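Local coordinates for protein adenylosuccinate lyase (Francisella tularensis subsp. tularensis SCHU S4, PDB 4EEI) that probably catalyses two fumarate-releasing steps of purine biosynthesis, splitting adenylosuccinate into AMP and fumarate and SAICAR into AICAR and fumarate, at residues Ala49-Arg54 and Thr74-Gln79; Val178-Ala183 and Asp200-Pro205. All coordinates share one frame; numbering follows the deposited sequence.

Contact 1: Ala49-Arg54 and Thr74-Gln79; sequences ARAQIR and TSIAEQ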
loop_
_atom_site.group_PDB
_atom_site.type_symbol
_atom_site.label_atom_id
_atom_site.label_comp_id
_atom_site.label_asym_id
_atom_site.label_seq_id
_atom_site.Cartn_x
_atom_site.Cartn_y
_atom_site.Cartn_z
ATOM N N ALA B 49 9.270 -27.383 -35.874
ATOM C CA ALA B 49 8.235 -28.148 -36.575
ATOM C C ALA B 49 7.743 -29.389 -35.827
ATOM O O ALA B 49 6.682 -29.927 -36.141
ATOM C CB ALA B 49 8.729 -28.542 -37.971
ATOM N N ARG B 50 8.513 -29.850 -34.846
ATOM C CA ARG B 50 8.254 -31.153 -34.240
ATOM C C ARG B 50 7.999 -31.111 -32.735
ATOM O O ARG B 50 7.258 -31.937 -32.202
ATOM C CB ARG B 50 9.429 -32.078 -34.529
ATOM C CG ARG B 50 9.856 -32.077 -35.982
ATOM C CD ARG B 50 9.913 -33.490 -36.516
ATOM N NE ARG B 50 10.576 -34.379 -35.566
ATOM C CZ ARG B 50 11.887 -34.586 -35.528
ATOM N NH1 ARG B 50 12.681 -33.971 -36.393
ATOM N NH2 ARG B 50 12.408 -35.408 -34.626
ATOM N N ALA B 51 8.621 -30.158 -32.050
ATOM C CA ALA B 51 8.590 -30.133 -30.592
ATOM C C ALA B 51 7.174 -30.006 -30.048
ATOM O O ALA B 51 6.383 -29.185 -30.523
ATOM C CB ALA B 51 9.473 -29.010 -30.046
ATOM N N GLN B 52 6.863 -30.827 -29.052
ATOM C CA GLN B 52 5.566 -30.763 -28.394
ATOM C C GLN B 52 5.702 -30.138 -27.011
ATOM O O GLN B 52 6.710 -30.330 -26.329
ATOM C CB GLN B 52 4.966 -32.165 -28.270
ATOM C CG GLN B 52 4.760 -32.881 -29.601
ATOM C CD GLN B 52 3.655 -32.260 -30.424
ATOM O OE1 GLN B 52 2.536 -32.080 -29.943
ATOM N NE2 GLN B 52 3.963 -31.919 -31.670
ATOM N N ILE B 53 4.686 -29.390 -26.602
ATOM C CA ILE B 53 4.655 -28.807 -25.263
ATOM C C ILE B 53 3.906 -29.770 -24.347
ATOM O O ILE B 53 2.747 -30.094 -24.605
ATOM C CB ILE B 53 3.954 -27.440 -25.269
ATOM C CG1 ILE B 53 4.624 -26.513 -26.278
ATOM C CG2 ILE B 53 3.973 -26.811 -23.873
ATOM C CD1 ILE B 53 6.079 -26.183 -25.931
ATOM N N ARG B 54 4.573 -30.237 -23.292
ATOM C CA ARG B 54 4.020 -31.292 -22.441
ATOM C C ARG B 54 4.106 -30.932 -20.963
ATOM O O ARG B 54 4.993 -31.414 -20.251
ATOM C CB ARG B 54 4.764 -32.600 -22.693
ATOM C CG ARG B 54 4.659 -33.109 -24.124
ATOM C CD ARG B 54 5.667 -34.214 -24.386
ATOM N NE ARG B 54 5.476 -34.853 -25.688
ATOM C CZ ARG B 54 6.310 -35.745 -26.213
ATOM N NH1 ARG B 54 7.400 -36.106 -25.550
ATOM N NH2 ARG B 54 6.056 -36.278 -27.404
ATOM N N THR B 74 14.758 -30.299 -20.690
ATOM C CA THR B 74 14.812 -31.755 -20.772
ATOM C C THR B 74 13.572 -32.296 -21.479
ATOM O O THR B 74 13.663 -33.256 -22.246
ATOM C CB THR B 74 14.973 -32.395 -19.378
ATOM O OG1 THR B 74 16.197 -31.942 -18.785
ATOM C CG2 THR B 74 15.004 -33.909 -19.468
ATOM N N SER B 75 12.416 -31.676 -21.251
ATOM C CA SER B 75 11.192 -32.159 -21.904
ATOM C C SER B 75 11.262 -31.973 -23.422
ATOM O O SER B 75 10.709 -32.771 -24.176
ATOM C CB SER B 75 9.937 -31.482 -21.333
ATOM O OG SER B 75 9.764 -30.177 -21.854
ATOM N N ILE B 76 11.951 -30.923 -23.865
ATOM C CA ILE B 76 12.148 -30.681 -25.296
ATOM C C ILE B 76 13.236 -31.590 -25.880
ATOM O O ILE B 76 13.010 -32.313 -26.859
ATOM C CB ILE B 76 12.536 -29.210 -25.571
ATOM C CG1 ILE B 76 11.440 -28.245 -25.097
ATOM C CG2 ILE B 76 12.855 -29.014 -27.046
ATOM C CD1 ILE B 76 10.045 -28.568 -25.623
ATOM N N ALA B 77 14.420 -31.541 -25.276
ATOM C CA ALA B 77 15.573 -32.309 -25.740
ATOM C C ALA B 77 15.301 -33.807 -25.891
ATOM O O ALA B 77 15.829 -34.455 -26.807
ATOM C CB ALA B 77 16.764 -32.080 -24.813
ATOM N N GLU B 78 14.484 -34.363 -25.004
ATOM C CA GLU B 78 14.245 -35.807 -25.032
ATOM C C GLU B 78 13.375 -36.230 -26.221
ATOM O O GLU B 78 13.175 -37.424 -26.461
ATOM C CB GLU B 78 13.658 -36.301 -23.700
ATOM C CG GLU B 78 12.204 -35.929 -23.457
ATOM C CD GLU B 78 11.694 -36.417 -22.106
ATOM O OE1 GLU B 78 12.504 -36.927 -21.301
ATOM O OE2 GLU B 78 10.482 -36.287 -21.850
ATOM N N GLN B 79 12.870 -35.252 -26.972
ATOM C CA GLN B 79 12.079 -35.546 -28.165
ATOM C C GLN B 79 12.965 -35.638 -29.407
ATOM O O GLN B 79 12.486 -35.945 -30.495
ATOM C CB GLN B 79 11.003 -34.478 -28.372
ATOM C CG GLN B 79 10.009 -34.360 -27.220
ATOM C CD GLN B 79 8.991 -33.257 -27.433
ATOM O OE1 GLN B 79 8.356 -33.179 -28.483
ATOM N NE2 GLN B 79 8.837 -32.392 -26.437
HETATM O O HOH W 1 7.414 -29.999 -23.351
HETATM O O HOH W 2 9.015 -34.732 -23.500
#

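Contact 2: Val178-Ala183 and Asp200-Pro205; sequences VQFSGA and DILGLP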
loop_
_atom_site.group_PDB
_atom_site.type_symbol
_atom_site.label_atom_id
_atom_site.label_comp_id
_atom_site.label_asym_id
_atom_site.label_seq_id
_atom_site.Cartn_x
_atom_site.Cartn_y
_atom_site.Cartn_z
ATOM N N VAL B 178 13.423 -7.783 -24.503
ATOM C CA VAL B 178 13.922 -9.133 -24.286
ATOM C C VAL B 178 15.414 -9.069 -23.968
ATOM O O VAL B 178 16.048 -8.016 -24.128
ATOM C CB VAL B 178 13.663 -10.032 -25.507
ATOM C CG1 VAL B 178 12.159 -10.192 -25.739
ATOM C CG2 VAL B 178 14.335 -9.436 -26.734
ATOM N N GLN B 179 15.979 -10.181 -23.505
ATOM C CA GLN B 179 17.409 -10.226 -23.226
ATOM C C GLN B 179 17.990 -11.569 -23.631
ATOM O O GLN B 179 17.357 -12.608 -23.454
ATOM C CB GLN B 179 17.691 -9.977 -21.735
ATOM C CG GLN B 179 17.010 -10.996 -20.801
ATOM C CD GLN B 179 17.786 -11.239 -19.512
ATOM O OE1 GLN B 179 18.922 -10.795 -19.366
ATOM N NE2 GLN B 179 17.172 -11.955 -18.575
ATOM N N PHE B 180 19.199 -11.543 -24.180
ATOM C CA PHE B 180 19.972 -12.764 -24.347
ATOM C C PHE B 180 21.413 -12.420 -23.991
ATOM O O PHE B 180 22.285 -12.354 -24.858
ATOM C CB PHE B 180 19.865 -13.289 -25.784
ATOM C CG PHE B 180 18.457 -13.624 -26.209
ATOM C CD1 PHE B 180 17.939 -14.894 -25.997
ATOM C CD2 PHE B 180 17.660 -12.673 -26.836
ATOM C CE1 PHE B 180 16.644 -15.214 -26.390
ATOM C CE2 PHE B 180 16.350 -12.983 -27.241
ATOM C CZ PHE B 180 15.847 -14.252 -27.014
ATOM N N SER B 181 21.650 -12.180 -22.701
ATOM C CA SER B 181 22.920 -11.622 -22.251
ATOM C C SER B 181 23.736 -12.587 -21.386
ATOM O O SER B 181 24.853 -12.277 -20.987
ATOM C CB SER B 181 22.677 -10.309 -21.498
ATOM O OG SER B 181 21.728 -10.472 -20.460
ATOM N N GLY B 182 23.183 -13.756 -21.086
ATOM C CA GLY B 182 23.930 -14.730 -20.309
ATOM C C GLY B 182 23.845 -14.489 -18.809
ATOM O O GLY B 182 23.102 -13.619 -18.347
ATOM N N ALA B 183 24.628 -15.263 -18.062
ATOM C CA ALA B 183 24.516 -15.392 -16.606
ATOM C C ALA B 183 24.290 -14.099 -15.814
ATOM O O ALA B 183 23.408 -14.052 -14.963
ATOM C CB ALA B 183 25.729 -16.146 -16.056
ATOM N N ASP B 200 15.160 -9.457 -32.877
ATOM C CA ASP B 200 14.477 -9.087 -34.119
ATOM C C ASP B 200 13.501 -10.176 -34.577
ATOM O O ASP B 200 12.436 -9.884 -35.126
ATOM C CB ASP B 200 15.485 -8.798 -35.237
ATOM C CG ASP B 200 16.181 -7.454 -35.073
ATOM O OD1 ASP B 200 15.718 -6.625 -34.258
ATOM O OD2 ASP B 200 17.192 -7.229 -35.776
ATOM N N ILE B 201 13.871 -11.432 -34.354
ATOM C CA ILE B 201 12.966 -12.542 -34.655
ATOM C C ILE B 201 11.715 -12.463 -33.776
ATOM O O ILE B 201 10.599 -12.716 -34.237
ATOM C CB ILE B 201 13.682 -13.905 -34.498
ATOM C CG1 ILE B 201 14.651 -14.126 -35.666
ATOM C CG2 ILE B 201 12.681 -15.049 -34.455
ATOM C CD1 ILE B 201 15.672 -15.213 -35.417
ATOM N N LEU B 202 11.894 -12.082 -32.517
ATOM C CA LEU B 202 10.774 -12.001 -31.583
ATOM C C LEU B 202 9.933 -10.743 -31.780
ATOM O O LEU B 202 8.740 -10.731 -31.451
ATOM C CB LEU B 202 11.272 -12.079 -30.140
ATOM C CG LEU B 202 11.894 -13.414 -29.740
ATOM C CD1 LEU B 202 12.362 -13.376 -28.274
ATOM C CD2 LEU B 202 10.891 -14.553 -29.974
ATOM N N GLY B 203 10.549 -9.683 -32.304
ATOM C CA GLY B 203 9.836 -8.438 -32.548
ATOM C C GLY B 203 9.786 -7.515 -31.336
ATOM O O GLY B 203 8.834 -6.751 -31.170
ATOM N N LEU B 204 10.803 -7.592 -30.480
ATOM C CA LEU B 204 10.912 -6.707 -29.321
ATOM C C LEU B 204 12.334 -6.148 -29.228
ATOM O O LEU B 204 13.282 -6.788 -29.681
ATOM C CB LEU B 204 10.554 -7.446 -28.023
ATOM C CG LEU B 204 9.069 -7.728 -27.779
ATOM C CD1 LEU B 204 8.855 -8.385 -26.419
ATOM C CD2 LEU B 204 8.261 -6.443 -27.882
ATOM N N PRO B 205 12.489 -4.952 -28.639
ATOM C CA PRO B 205 13.821 -4.351 -28.509
ATOM C C PRO B 205 14.636 -5.009 -27.393
ATOM O O PRO B 205 14.070 -5.637 -26.496
ATOM C CB PRO B 205 13.516 -2.898 -28.142
ATOM C CG PRO B 205 12.188 -2.952 -27.449
ATOM C CD PRO B 205 11.425 -4.061 -28.141
#

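Contact 1: Ala49-Arg54 and Thr74-Gln79
The side chain of Q79 lies against one face of the R54 guanidinium, the two sliding past each other in opposite directions with their planes 15° apart; Q79 CD sits 3.7 Å from the guanidinium plane, displaced toward its rim. This stacked amide is held at both ends by the backbone of Q52. Q52 N donates to a lone pair of Q79 OE1 (2.8 Å), and Q79 NE2 returns a bond to Q52 O (3.0 Å), so the side chain pairs with the extended backbone much as a peptide group would. Q79 NE2 gives a second bond to S75 O (3.0 Å), from above that carbonyl plane. With chi2 at 178°, CD lies anti to CA, which carries the amide out to Q52. Two waters fill in: one joins Q52 O, R54 N and S75 OG, the other R54 NH1, S75 O and E78 OE2. Nearby, I76 CD1 approaches Q52 O at 3.8 Å and A51 CB more loosely. R50 turns its charge to E46, and E78 also pairs with R57. This surface contact joins the link between helices 43-50 and 55-65 to the last part of helix 68-77 and beyond, with A51 and I53 resting on helix 16-33.

Contact 2: Val178-Ala183 and Asp200-Pro205
The touching backbones, 178-180 and 202-205, run 99° apart and come together through one hydrogen bond, V178 N to P205 O (3.0 Å), the donor nitrogen lying nearly along the C=O axis. Next to it V178 points its side chain at the turn that follows helix 192-202. Its CG1, anti to the carbonyl carbon (chi1 -64°), meets L204 CD1 at 3.8 Å and L204 CB at 3.9 Å, the two side chains crossing at about a right angle; the same methyl reaches L202 CD1 at 4.1 Å. CG2 lies instead against the P205 carbonyl. L202 CD1 has a second partner, F180 CZ at 3.8 Å, and comes at the edge of that ring and in its plane. G203 leaves the helix with positive phi (86°), and beyond it L204 again directs its CB toward V178. Around this apolar cluster, F180 packs on V26 and I30 of helix 16-33, and V178 on A199. V178 is also backbone-bonded to E207, while the amides of S181 and G182 bond to D96. The arrangement is a helix C-terminus ending at a positive-phi glycine, with the chain after it paired to an irregular extended segment in this lyase 1 family protein; F180 lies about 8 Å, side chain to side chain, from T93, which binds fumarate in a structure of this protein.

In the fold
From the N terminus, the chain passes through helices 16-33 and 43-50, and contact 1 closes a short, almost wholly helical loop in which helix 55-65 and most of helix 68-77 lie. The long helix 94-131, the hairpin 135-149 and helix 151-173 follow before contact 2 closes a second loop, containing most of helix 192-202. The contacts are therefore in series, neither nesting nor crossing. Their centres are 22 Å apart and their nearest atoms about 13 Å, so they do not touch, although both lie on the same side of the chain's centre. Helix 16-33 connects them: A51 and I53 of contact 1 and F180 and L202 of contact 2 pack on it.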